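Local coordinates for Endonuclease/exonuclease/phosphatase (Beutenbergia cavernae DSM 12333, PDB 4RUW), which is of unassigned function here but belongs to the endonuclease/exonuclease/phosphatase family, with a DNase I-like sandwich fold, a bound zinc ion and an added Ig-like domain, at residues Ser153-Val158 against Val186-Leu191; Leu166-Tyr171 against Val210-Glu215; Leu177-Leu182 against His200-Gly205; Asp193-Ala198 against Ala226-Val231. All blocks are in the same frame, centred on the assembly; numbering follows the deposited sequence.

Interaction 1: residues Ser153-Val158 against Val186-Leu191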
loop_
_atom_site.group_PDB
_atom_site.type_symbol
_atom_site.label_atom_id
_atom_site.label_comp_id
_atom_site.label_asym_id
_atom_site.label_seq_id
_atom_site.Cartn_x
_atom_site.Cartn_y
_atom_site.Cartn_z
ATOM N N SER A 153 -11.470 -13.811 -1.562
ATOM C CA SER A 153 -10.404 -14.643 -2.071
ATOM C C SER A 153 -10.941 -15.865 -2.804
ATOM O O SER A 153 -11.969 -16.430 -2.427
ATOM C CB SER A 153 -9.532 -15.075 -0.896
ATOM O OG SER A 153 -8.535 -15.984 -1.284
ATOM N N ARG A 154 -10.244 -16.266 -3.860
ATOM C CA ARG A 154 -10.533 -17.525 -4.539
ATOM C C ARG A 154 -9.917 -18.703 -3.797
ATOM O O ARG A 154 -10.173 -19.854 -4.127
ATOM C CB ARG A 154 -9.984 -17.493 -5.967
ATOM C CG ARG A 154 -10.779 -16.623 -6.923
ATOM C CD ARG A 154 -10.252 -16.715 -8.336
ATOM N NE ARG A 154 -11.078 -15.971 -9.280
ATOM C CZ ARG A 154 -11.262 -16.320 -10.549
ATOM N NH1 ARG A 154 -10.698 -17.418 -11.033
ATOM N NH2 ARG A 154 -12.031 -15.585 -11.335
ATOM N N HIS A 155 -9.118 -18.407 -2.778
ATOM C CA HIS A 155 -8.368 -19.436 -2.066
ATOM C C HIS A 155 -8.758 -19.446 -0.598
ATOM O O HIS A 155 -9.071 -18.408 -0.030
ATOM C CB HIS A 155 -6.876 -19.181 -2.238
ATOM C CG HIS A 155 -6.484 -18.945 -3.657
ATOM N ND1 HIS A 155 -6.605 -19.918 -4.625
ATOM C CD2 HIS A 155 -6.041 -17.835 -4.292
ATOM C CE1 HIS A 155 -6.212 -19.428 -5.786
ATOM N NE2 HIS A 155 -5.866 -18.164 -5.613
ATOM N N PRO A 156 -8.763 -20.630 0.025
ATOM C CA PRO A 156 -9.279 -20.731 1.393
ATOM C C PRO A 156 -8.452 -19.979 2.426
ATOM O O PRO A 156 -7.243 -19.784 2.276
ATOM C CB PRO A 156 -9.242 -22.240 1.678
ATOM C CG PRO A 156 -8.263 -22.784 0.729
ATOM C CD PRO A 156 -8.334 -21.932 -0.504
ATOM N N PHE A 157 -9.131 -19.551 3.481
ATOM C CA PHE A 157 -8.475 -18.947 4.626
ATOM C C PHE A 157 -7.873 -20.030 5.516
ATOM O O PHE A 157 -8.361 -21.162 5.554
ATOM C CB PHE A 157 -9.476 -18.137 5.448
ATOM C CG PHE A 157 -10.084 -16.977 4.709
ATOM C CD1 PHE A 157 -9.337 -16.218 3.824
ATOM C CD2 PHE A 157 -11.408 -16.632 4.921
ATOM C CE1 PHE A 157 -9.909 -15.142 3.160
ATOM C CE2 PHE A 157 -11.983 -15.564 4.260
ATOM C CZ PHE A 157 -11.232 -14.818 3.378
ATOM N N VAL A 158 -6.809 -19.672 6.226
ATOM C CA VAL A 158 -6.253 -20.508 7.279
ATOM C C VAL A 158 -6.613 -19.820 8.587
ATOM O O VAL A 158 -6.095 -18.742 8.895
ATOM C CB VAL A 158 -4.723 -20.627 7.151
ATOM C CG1 VAL A 158 -4.160 -21.547 8.239
ATOM C CG2 VAL A 158 -4.348 -21.117 5.757
ATOM N N VAL A 186 -4.378 -16.419 3.748
ATOM C CA VAL A 186 -4.915 -17.148 2.609
ATOM C C VAL A 186 -3.932 -18.241 2.189
ATOM O O VAL A 186 -2.725 -18.000 2.117
ATOM C CB VAL A 186 -5.144 -16.187 1.427
ATOM C CG1 VAL A 186 -5.643 -16.939 0.213
ATOM C CG2 VAL A 186 -6.131 -15.097 1.820
ATOM N N ASP A 187 -4.440 -19.445 1.936
ATOM C CA ASP A 187 -3.598 -20.552 1.493
ATOM C C ASP A 187 -3.651 -20.651 -0.031
ATOM O O ASP A 187 -4.611 -21.171 -0.599
ATOM C CB ASP A 187 -4.055 -21.856 2.139
ATOM C CG ASP A 187 -3.139 -23.011 1.818
ATOM O OD1 ASP A 187 -2.048 -22.779 1.253
ATOM O OD2 ASP A 187 -3.506 -24.159 2.135
ATOM N N VAL A 188 -2.632 -20.111 -0.688
ATOM C CA VAL A 188 -2.629 -19.998 -2.138
ATOM C C VAL A 188 -1.897 -21.181 -2.771
ATOM O O VAL A 188 -0.725 -21.420 -2.482
ATOM C CB VAL A 188 -1.940 -18.697 -2.571
ATOM C CG1 VAL A 188 -1.977 -18.551 -4.080
ATOM C CG2 VAL A 188 -2.598 -17.499 -1.890
ATOM N N PRO A 189 -2.586 -21.938 -3.638
ATOM C CA PRO A 189 -1.948 -23.082 -4.304
ATOM C C PRO A 189 -0.656 -22.666 -5.004
ATOM O O PRO A 189 -0.648 -21.678 -5.741
ATOM C CB PRO A 189 -2.997 -23.515 -5.335
ATOM C CG PRO A 189 -4.295 -23.061 -4.748
ATOM C CD PRO A 189 -3.994 -21.774 -4.040
ATOM N N GLY A 190 0.424 -23.401 -4.747
ATOM C CA GLY A 190 1.720 -23.114 -5.336
ATOM C C GLY A 190 2.599 -22.188 -4.512
ATOM O O GLY A 190 3.826 -22.224 -4.626
ATOM N N LEU A 191 1.981 -21.349 -3.688
ATOM C CA LEU A 191 2.718 -20.379 -2.883
ATOM C C LEU A 191 2.720 -20.752 -1.419
ATOM O O LEU A 191 3.707 -20.539 -0.719
ATOM C CB LEU A 191 2.108 -18.982 -3.010
ATOM C CG LEU A 191 2.426 -18.167 -4.264
ATOM C CD1 LEU A 191 1.690 -18.707 -5.475
ATOM C CD2 LEU A 191 2.098 -16.695 -4.039
#
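V186, H155 and D187 bury the most surface where the entry into strand 157-166 meets the end of strand 179-188. The two methyls of V186 part ways. In the modelled conformer, one of two, CG1 lies 3.4 Å from S153 OG and 3.5 Å from H155 CB, whereas CG2 lies in the plane of the F157 ring at its edge, 3.9 Å from F157 CD1. The S153 hydroxyl that borders CG1 is itself fixed, donating to a lone pair of H155 O in the carbonyl plane.

The H155 imidazole lies between residues of both segments: V188 CG1 sits over one face toward the rim, R154 CB over the centre of the other, and P189 CD comes in obliquely, 3.3 Å from H155 ND1. Its NE2 is bonded to D90, which fixes the rotation of the ring.

D187 contributes its backbone N-H and its CB. The N donates to P156 O at 2.8 Å in a bond that is almost straight (177° at the hydrogen) and nearly along the C=O axis; the same oxygen receives a CA-H...O contact from V186. F157 and V186 follow as an antiparallel non-hydrogen-bonded pair, their CA atoms 4.5 Å apart. Beyond it, V158 CG2 packs on D187 CB at 3.7 Å.

The contact thus begins the antiparallel pairing of these two strands just after the chain has left strand 146-153 of the other sheet. F157 also packs on H125 and W127 of strand 125-133, V186 reaches V196 of strand 192-200, and V188 touches L56 of strand 55-62.

Interaction 2: residues Leu166-Tyr171 against Val210-Glu215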
loop_
_atom_site.group_PDB
_atom_site.type_symbol
_atom_site.label_atom_id
_atom_site.label_comp_id
_atom_site.label_asym_id
_atom_site.label_seq_id
_atom_site.Cartn_x
_atom_site.Cartn_y
_atom_site.Cartn_z
ATOM N N LEU A 166 -8.130 0.820 15.282
ATOM C CA LEU A 166 -7.130 1.861 15.105
ATOM C C LEU A 166 -7.716 3.161 15.656
ATOM O O LEU A 166 -8.846 3.498 15.357
ATOM C CB LEU A 166 -6.759 1.988 13.621
ATOM C CG LEU A 166 -6.203 0.716 12.969
ATOM C CD1 LEU A 166 -6.039 0.906 11.470
ATOM C CD2 LEU A 166 -4.883 0.293 13.591
ATOM N N PRO A 167 -6.941 3.902 16.458
ATOM C CA PRO A 167 -7.441 5.007 17.284
ATOM C C PRO A 167 -7.678 6.303 16.512
ATOM O O PRO A 167 -7.039 6.523 15.499
ATOM C CB PRO A 167 -6.284 5.228 18.260
ATOM C CG PRO A 167 -5.079 4.940 17.436
ATOM C CD PRO A 167 -5.480 3.746 16.599
ATOM N N ASN A 168 -8.568 7.154 17.019
ATOM C CA ASN A 168 -8.690 8.538 16.564
ATOM C C ASN A 168 -8.647 9.492 17.758
ATOM O O ASN A 168 -9.454 10.411 17.875
ATOM C CB ASN A 168 -9.976 8.753 15.760
ATOM C CG ASN A 168 -9.768 8.584 14.260
ATOM O OD1 ASN A 168 -10.319 7.673 13.655
ATOM N ND2 ASN A 168 -8.982 9.472 13.657
ATOM N N GLU A 169 -7.696 9.266 18.656
ATOM C CA GLU A 169 -7.646 10.004 19.915
ATOM C C GLU A 169 -7.355 11.495 19.746
ATOM O O GLU A 169 -7.854 12.312 20.506
ATOM C CB GLU A 169 -6.646 9.344 20.872
ATOM C CG GLU A 169 -6.564 9.964 22.266
ATOM C CD GLU A 169 -7.829 9.797 23.104
ATOM O OE1 GLU A 169 -8.725 9.006 22.730
ATOM O OE2 GLU A 169 -7.924 10.470 24.153
ATOM N N ASN A 170 -6.545 11.860 18.762
ATOM C CA ASN A 170 -6.270 13.280 18.551
ATOM C C ASN A 170 -7.450 14.018 17.935
ATOM O O ASN A 170 -7.759 15.141 18.319
ATOM C CB ASN A 170 -5.011 13.474 17.713
ATOM C CG ASN A 170 -3.789 12.896 18.385
ATOM O OD1 ASN A 170 -3.299 13.441 19.376
ATOM N ND2 ASN A 170 -3.291 11.782 17.858
ATOM N N TYR A 171 -8.116 13.375 16.983
ATOM C CA TYR A 171 -9.293 13.950 16.348
ATOM C C TYR A 171 -10.444 14.105 17.337
ATOM O O TYR A 171 -11.105 15.141 17.374
ATOM C CB TYR A 171 -9.713 13.070 15.172
ATOM C CG TYR A 171 -10.981 13.466 14.465
ATOM C CD1 TYR A 171 -11.094 14.694 13.828
ATOM C CD2 TYR A 171 -12.049 12.585 14.389
ATOM C CE1 TYR A 171 -12.251 15.045 13.154
ATOM C CE2 TYR A 171 -13.203 12.921 13.717
ATOM C CZ TYR A 171 -13.302 14.158 13.104
ATOM O OH TYR A 171 -14.454 14.503 12.434
ATOM N N VAL A 210 -3.811 14.028 10.946
ATOM C CA VAL A 210 -2.511 13.488 10.540
ATOM C C VAL A 210 -1.799 12.809 11.723
ATOM O O VAL A 210 -1.168 11.755 11.568
ATOM C CB VAL A 210 -1.623 14.573 9.884
ATOM C CG1 VAL A 210 -0.189 14.077 9.702
ATOM C CG2 VAL A 210 -2.225 15.003 8.551
ATOM N N GLU A 211 -1.914 13.390 12.916
ATOM C CA GLU A 211 -1.375 12.721 14.097
ATOM C C GLU A 211 -2.053 11.369 14.321
ATOM O O GLU A 211 -1.405 10.399 14.708
ATOM C CB GLU A 211 -1.477 13.610 15.338
ATOM C CG GLU A 211 -0.632 14.882 15.252
ATOM C CD GLU A 211 0.853 14.615 14.985
ATOM O OE1 GLU A 211 1.383 13.570 15.418
ATOM O OE2 GLU A 211 1.503 15.463 14.337
ATOM N N ASP A 212 -3.350 11.290 14.046
ATOM C CA ASP A 212 -4.029 10.003 14.110
ATOM C C ASP A 212 -3.544 9.044 13.021
ATOM O O ASP A 212 -3.347 7.865 13.310
ATOM C CB ASP A 212 -5.549 10.158 14.052
ATOM C CG ASP A 212 -6.127 10.695 15.348
ATOM O OD1 ASP A 212 -5.440 10.610 16.394
ATOM O OD2 ASP A 212 -7.270 11.187 15.318
ATOM N N GLN A 213 -3.353 9.522 11.785
ATOM C CA GLN A 213 -2.791 8.668 10.737
ATOM C C GLN A 213 -1.501 8.020 11.215
ATOM O O GLN A 213 -1.288 6.819 11.024
ATOM C CB GLN A 213 -2.485 9.465 9.472
ATOM C CG GLN A 213 -3.684 9.982 8.713
ATOM C CD GLN A 213 -3.259 10.660 7.430
ATOM O OE1 GLN A 213 -2.298 11.428 7.421
ATOM N NE2 GLN A 213 -3.956 10.365 6.332
ATOM N N LYS A 214 -0.637 8.814 11.839
ATOM C CA LYS A 214 0.636 8.294 12.333
ATOM C C LYS A 214 0.447 7.212 13.389
ATOM O O LYS A 214 1.103 6.165 13.349
ATOM C CB LYS A 214 1.490 9.431 12.894
ATOM C CG LYS A 214 2.064 10.332 11.814
ATOM C CD LYS A 214 2.518 11.670 12.367
ATOM C CE LYS A 214 3.582 11.520 13.419
ATOM N NZ LYS A 214 4.007 12.853 13.946
ATOM N N GLU A 215 -0.441 7.450 14.346
ATOM C CA GLU A 215 -0.662 6.447 15.383
ATOM C C GLU A 215 -1.313 5.182 14.831
ATOM O O GLU A 215 -0.969 4.064 15.234
ATOM C CB GLU A 215 -1.491 7.023 16.522
ATOM C CG GLU A 215 -0.765 8.140 17.263
ATOM C CD GLU A 215 -1.259 8.318 18.675
ATOM O OE1 GLU A 215 -2.486 8.395 18.870
ATOM O OE2 GLU A 215 -0.415 8.366 19.591
HETATM O O HOH W 1 -5.073 8.233 17.710
#
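The D212 carboxylate, projecting from helix 207-222, gathers the turn N168-Y171 in the loop that follows strand 157-166, accepting four hydrogen bonds from it. Each oxygen takes two. OD1 receives N170 N through its syn lone pair, and N170 ND2 on the anti side, 35° out of the carboxylate plane; N170 ND2 and D212 OD1 are 2.9 Å apart. OD2 is approached from opposite faces of its plane by Y171 N, at 2.9 Å from D212 OD2, and by N168 ND2, whose bond is the straightest of the four at 162°.

The two asparagines come in differently. The N168 side chain crosses D212 at about a right angle, with the amide turned 76° from the carboxylate, while N170 slides past it in the opposite direction. N170 CG, anti to its carbonyl carbon, leads to an amide that also rests against E211 CB, 3.6 Å from N170 ND2. A water accepts from E169 N and donates to D212 OD1, 2.7 Å away, and to E215 OE1. These donors would be expected to stabilise D212 as a carboxylate. P167 CG packs on E215 CB at 4.2 Å.

N168 ND2 bonds S202 as well, P167 O accepts from Q216 one turn along the helix, and P167 also packs on I219. The loop is thereby joined to helix 207-222, whose other flank meets helix 251-260 through K214.

Interaction 3: residues Leu177-Leu182 against His200-Gly205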
loop_
_atom_site.group_PDB
_atom_site.type_symbol
_atom_site.label_atom_id
_atom_site.label_comp_id
_atom_site.label_asym_id
_atom_site.label_seq_id
_atom_site.Cartn_x
_atom_site.Cartn_y
_atom_site.Cartn_z
ATOM N N LEU A 177 -14.898 4.525 17.615
ATOM C CA LEU A 177 -13.961 3.912 16.696
ATOM C C LEU A 177 -14.443 4.077 15.257
ATOM O O LEU A 177 -15.639 3.976 14.974
ATOM C CB LEU A 177 -13.749 2.453 17.066
ATOM C CG LEU A 177 -12.941 2.330 18.359
ATOM C CD1 LEU A 177 -13.032 0.926 18.926
ATOM C CD2 LEU A 177 -11.493 2.729 18.110
ATOM N N ARG A 178 -13.501 4.369 14.362
ATOM C CA ARG A 178 -13.810 4.643 12.963
ATOM C C ARG A 178 -12.992 3.817 11.977
ATOM O O ARG A 178 -13.436 3.606 10.843
ATOM C CB ARG A 178 -13.597 6.122 12.643
ATOM C CG ARG A 178 -14.437 7.059 13.483
ATOM C CD ARG A 178 -14.077 8.513 13.228
ATOM N NE ARG A 178 -14.793 9.389 14.152
ATOM C CZ ARG A 178 -16.001 9.898 13.928
ATOM N NH1 ARG A 178 -16.642 9.632 12.797
ATOM N NH2 ARG A 178 -16.571 10.673 14.843
ATOM N N ARG A 179 -11.799 3.374 12.380
ATOM C CA ARG A 179 -10.875 2.702 11.463
ATOM C C ARG A 179 -10.391 1.415 12.108
ATOM O O ARG A 179 -10.276 1.332 13.341
ATOM C CB ARG A 179 -9.662 3.594 11.174
ATOM C CG ARG A 179 -10.011 4.983 10.651
ATOM C CD ARG A 179 -10.766 4.949 9.342
ATOM N NE ARG A 179 -11.114 6.303 8.927
ATOM C CZ ARG A 179 -11.683 6.610 7.770
ATOM N NH1 ARG A 179 -11.968 5.647 6.905
ATOM N NH2 ARG A 179 -11.953 7.877 7.477
ATOM N N SER A 180 -10.087 0.407 11.299
ATOM C CA SER A 180 -9.499 -0.817 11.835
ATOM C C SER A 180 -8.661 -1.539 10.796
ATOM O O SER A 180 -8.708 -1.214 9.602
ATOM C CB SER A 180 -10.578 -1.757 12.381
ATOM O OG SER A 180 -11.366 -2.289 11.329
ATOM N N LEU A 181 -7.895 -2.514 11.270
ATOM C CA LEU A 181 -7.079 -3.382 10.441
ATOM C C LEU A 181 -7.682 -4.779 10.465
ATOM O O LEU A 181 -8.018 -5.288 11.538
ATOM C CB LEU A 181 -5.667 -3.432 11.014
ATOM C CG LEU A 181 -4.747 -4.532 10.499
ATOM C CD1 LEU A 181 -4.367 -4.290 9.057
ATOM C CD2 LEU A 181 -3.516 -4.650 11.378
ATOM N N LEU A 182 -7.839 -5.382 9.286
ATOM C CA LEU A 182 -8.296 -6.761 9.159
ATOM C C LEU A 182 -7.137 -7.616 8.665
ATOM O O LEU A 182 -6.514 -7.298 7.658
ATOM C CB LEU A 182 -9.454 -6.848 8.165
ATOM C CG LEU A 182 -9.872 -8.256 7.735
ATOM C CD1 LEU A 182 -10.314 -9.084 8.940
ATOM C CD2 LEU A 182 -10.961 -8.189 6.678
ATOM N N HIS A 200 -7.672 0.925 6.082
ATOM C CA HIS A 200 -8.147 2.190 5.541
ATOM C C HIS A 200 -7.908 3.179 6.687
ATOM O O HIS A 200 -8.459 3.017 7.782
ATOM C CB HIS A 200 -9.636 2.054 5.177
ATOM C CG HIS A 200 -10.256 3.271 4.566
ATOM N ND1 HIS A 200 -11.572 3.284 4.166
ATOM C CD2 HIS A 200 -9.761 4.502 4.289
ATOM C CE1 HIS A 200 -11.866 4.473 3.671
ATOM N NE2 HIS A 200 -10.791 5.232 3.742
ATOM N N LEU A 201 -7.028 4.154 6.475
ATOM C CA LEU A 201 -6.669 5.087 7.543
ATOM C C LEU A 201 -7.496 6.368 7.479
ATOM O O LEU A 201 -8.166 6.622 6.472
ATOM C CB LEU A 201 -5.179 5.436 7.472
ATOM C CG LEU A 201 -4.210 4.254 7.471
ATOM C CD1 LEU A 201 -2.793 4.765 7.506
ATOM C CD2 LEU A 201 -4.483 3.278 8.612
ATOM N N SER A 202 -7.423 7.190 8.522
ATOM C CA SER A 202 -8.104 8.475 8.498
ATOM C C SER A 202 -7.630 9.340 7.338
ATOM O O SER A 202 -6.517 9.188 6.845
ATOM C CB SER A 202 -7.843 9.241 9.789
ATOM O OG SER A 202 -8.450 8.624 10.902
ATOM N N THR A 203 -8.485 10.262 6.926
ATOM C CA THR A 203 -8.111 11.279 5.952
ATOM C C THR A 203 -7.230 12.326 6.620
ATOM O O THR A 203 -7.340 12.554 7.821
ATOM C CB THR A 203 -9.350 11.988 5.397
ATOM O OG1 THR A 203 -10.012 12.684 6.462
ATOM C CG2 THR A 203 -10.295 10.982 4.763
ATOM N N PRO A 204 -6.340 12.970 5.854
ATOM C CA PRO A 204 -5.457 13.975 6.456
ATOM C C PRO A 204 -6.129 15.345 6.474
ATOM O O PRO A 204 -5.595 16.312 5.934
ATOM C CB PRO A 204 -4.254 13.975 5.512
ATOM C CG PRO A 204 -4.855 13.670 4.180
ATOM C CD PRO A 204 -6.004 12.717 4.441
ATOM N N GLY A 205 -7.285 15.433 7.123
ATOM C CA GLY A 205 -8.107 16.628 7.050
ATOM C C GLY A 205 -7.680 17.782 7.937
ATOM O O GLY A 205 -8.214 18.884 7.820
HETATM O O HOH W 2 -11.076 8.358 10.980
HETATM O O HOH W 3 -11.021 10.637 8.515
HETATM O O HOH W 4 -10.435 1.210 8.460
#
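The R179 side chain bridges the start of strand 179-188 and the loop leaving strand 192-200, in the DNase I-like domain. R179 CG is anti to the carbonyl carbon, and a bend at chi2 (-61°) brings CD to 3.4 Å from H200 O. The guanidinium then lies with L201 O over the centre of one face, 3.7 Å from R179 CZ. Its NH1 stands over the centre of the H200 imidazole, 3.4 Å from H200 CE1. The guanidinium and ring planes are 54° apart, which excludes a parallel stack.

Three waters link polar groups of the two segments. One water in the guanidinium plane accepts from R179 NE at 2.9 Å and is hydrogen-bonded to S202 OG; a second, also in that plane, accepts from R179 NH2 and T203 N. A third accepts from S180 N and donates to H200 O, 2.8 Å away.

S202 OG is bonded besides to Q216, and L201 O to N237. The contact therefore lies between strand 157-166, paired to R179 through L166, and helix 207-222, while H200 packs on N95 and E96 of strand 91-98 in the facing sheet.

Interaction 4: residues Asp193-Ala198 against Ala226-Val231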
loop_
_atom_site.group_PDB
_atom_site.type_symbol
_atom_site.label_atom_id
_atom_site.label_comp_id
_atom_site.label_asym_id
_atom_site.label_seq_id
_atom_site.Cartn_x
_atom_site.Cartn_y
_atom_site.Cartn_z
ATOM N N ASP A 193 0.927 -20.218 2.441
ATOM C CA ASP A 193 0.223 -19.202 3.210
ATOM C C ASP A 193 0.732 -17.801 2.898
ATOM O O ASP A 193 1.939 -17.549 2.900
ATOM C CB ASP A 193 0.375 -19.456 4.712
ATOM C CG ASP A 193 -0.393 -20.676 5.194
ATOM O OD1 ASP A 193 -1.095 -21.325 4.393
ATOM O OD2 ASP A 193 -0.299 -20.969 6.403
ATOM N N VAL A 194 -0.203 -16.886 2.668
ATOM C CA VAL A 194 0.121 -15.473 2.495
ATOM C C VAL A 194 -0.748 -14.707 3.484
ATOM O O VAL A 194 -1.965 -14.869 3.476
ATOM C CB VAL A 194 -0.161 -14.994 1.049
ATOM C CG1 VAL A 194 0.097 -13.497 0.933
ATOM C CG2 VAL A 194 0.685 -15.777 0.052
ATOM N N VAL A 195 -0.133 -13.890 4.339
ATOM C CA VAL A 195 -0.902 -13.090 5.275
ATOM C C VAL A 195 -1.359 -11.804 4.594
ATOM O O VAL A 195 -0.544 -11.070 4.041
ATOM C CB VAL A 195 -0.085 -12.763 6.537
ATOM C CG1 VAL A 195 -0.931 -11.981 7.527
ATOM C CG2 VAL A 195 0.443 -14.050 7.177
ATOM N N VAL A 196 -2.667 -11.559 4.608
ATOM C CA VAL A 196 -3.250 -10.374 3.997
ATOM C C VAL A 196 -3.715 -9.406 5.070
ATOM O O VAL A 196 -4.558 -9.756 5.906
ATOM C CB VAL A 196 -4.437 -10.776 3.088
ATOM C CG1 VAL A 196 -5.091 -9.547 2.463
ATOM C CG2 VAL A 196 -3.993 -11.762 2.018
ATOM N N HIS A 197 -3.149 -8.203 5.048
ATOM C CA HIS A 197 -3.544 -7.130 5.944
ATOM C C HIS A 197 -4.293 -6.083 5.135
ATOM O O HIS A 197 -3.760 -5.548 4.159
ATOM C CB HIS A 197 -2.312 -6.480 6.577
ATOM C CG HIS A 197 -1.436 -7.422 7.337
ATOM N ND1 HIS A 197 -1.731 -7.856 8.619
ATOM C CD2 HIS A 197 -0.257 -8.002 7.014
ATOM C CE1 HIS A 197 -0.772 -8.656 9.040
ATOM N NE2 HIS A 197 0.142 -8.758 8.085
ATOM N N ALA A 198 -5.525 -5.792 5.548
ATOM C CA ALA A 198 -6.425 -4.875 4.845
ATOM C C ALA A 198 -6.773 -3.718 5.761
ATOM O O ALA A 198 -7.228 -3.941 6.889
ATOM C CB ALA A 198 -7.695 -5.609 4.463
ATOM N N ALA A 226 7.401 -9.217 8.472
ATOM C CA ALA A 226 8.086 -9.314 7.185
ATOM C C ALA A 226 8.835 -10.631 6.970
ATOM O O ALA A 226 9.283 -10.917 5.864
ATOM C CB ALA A 226 9.004 -8.123 6.966
ATOM N N ARG A 227 8.957 -11.434 8.023
ATOM C CA ARG A 227 9.611 -12.733 7.915
ATOM C C ARG A 227 8.773 -13.757 7.154
ATOM O O ARG A 227 9.305 -14.766 6.697
ATOM C CB ARG A 227 9.948 -13.282 9.299
ATOM C CG ARG A 227 10.897 -12.415 10.100
ATOM C CD ARG A 227 11.005 -12.903 11.541
ATOM N NE ARG A 227 9.711 -12.857 12.216
ATOM C CZ ARG A 227 9.497 -13.275 13.459
ATOM N NH1 ARG A 227 10.495 -13.777 14.176
ATOM N NH2 ARG A 227 8.283 -13.194 13.985
ATOM N N VAL A 228 7.472 -13.510 7.026
ATOM C CA VAL A 228 6.599 -14.432 6.301
ATOM C C VAL A 228 5.952 -13.686 5.147
ATOM O O VAL A 228 5.773 -12.475 5.228
ATOM C CB VAL A 228 5.514 -15.064 7.218
ATOM C CG1 VAL A 228 6.165 -15.769 8.405
ATOM C CG2 VAL A 228 4.491 -14.022 7.681
ATOM N N PRO A 229 5.610 -14.397 4.059
ATOM C CA PRO A 229 4.992 -13.704 2.920
ATOM C C PRO A 229 3.709 -12.980 3.335
ATOM O O PRO A 229 2.766 -13.622 3.807
ATOM C CB PRO A 229 4.692 -14.845 1.947
ATOM C CG PRO A 229 5.761 -15.864 2.260
ATOM C CD PRO A 229 5.899 -15.809 3.755
ATOM N N SER A 230 3.687 -11.660 3.164
ATOM C CA SER A 230 2.545 -10.855 3.564
ATOM C C SER A 230 2.353 -9.695 2.604
ATOM O O SER A 230 3.306 -9.221 1.979
ATOM C CB SER A 230 2.733 -10.279 4.970
ATOM O OG SER A 230 3.173 -11.241 5.908
ATOM N N VAL A 231 1.113 -9.230 2.516
ATOM C CA VAL A 231 0.807 -7.991 1.824
ATOM C C VAL A 231 0.003 -7.087 2.746
ATOM O O VAL A 231 -0.726 -7.566 3.616
ATOM C CB VAL A 231 0.055 -8.217 0.488
ATOM C CG1 VAL A 231 0.926 -8.989 -0.484
ATOM C CG2 VAL A 231 -1.270 -8.924 0.704
HETATM O O HOH W 5 2.769 -16.108 5.099
HETATM O O HOH W 6 2.371 -10.389 8.442
#
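V195 and S230 pair in the parallel sheet contact of a beta-alpha-beta unit, strand 192-200, helix 207-222 and strand 230-233. Their CA atoms are 4.5 Å apart, and V196 with V231 forms the next parallel pair. Three backbone bonds set the register: V195 N to P229 O, V231 N to V195 O at 2.9 Å, and H197 N to V231 O. The V195 carbonyl also receives a CA-H...O contact from S230.

The V195 side chain can be followed outward on the face it shares with S230. CB lies 3.7 Å from S230 OG. CG2, anti to the carbonyl carbon, meets V228 CG2 at 4.1 Å and also borders P229 O, while the side chain packs on T183 and T185 of strand 179-188. On the other face, V196 and V231 lie side by side pointing the same way, their CG2 atoms 4.1 Å apart; V196 continues to V91, V93 and V151 of the facing sheet.

H197 returns to the V195 face. Its CG is anti to the carbonyl carbon (chi1 -58°), and V231 O lies near the ring plane at the edge, 3.5 Å from H197 CD2. ND1 is bonded to T183.

P229 O has a second donor, a water that also bonds D193 O. The S230 hydroxyl donates to V228 O from above that carbonyl's plane, and accepts from another water, 2.8 Å from S230 OG, which lies in the plane of the H197 ring and is hydrogen-bonded to H197 NE2.

Overall arrangement
All four contacts belong to the DNase I-like domain and gather about one mixed sheet, in which strands 157-166, 179-188, 192-200 and 230-233 are successive neighbours. Interactions 1 and 3 use opposite ends of strand 179-188, their centres about 27 Å apart. Interactions 1 and 4, centres about 12 Å apart, are joined by the V186 O to V194 N bond; L182 O and A198 N link 4 to interaction 3. Interactions 2 and 3, centres about 8 Å apart, meet through N168 and Q213 on S202. Interactions 1 and 4 follow in series along the chain, whereas 1 crosses 2 and 3. Interactions 1 and 4 join strands, 3 joins a strand to a loop, and 2 fixes a loop on helix 207-222.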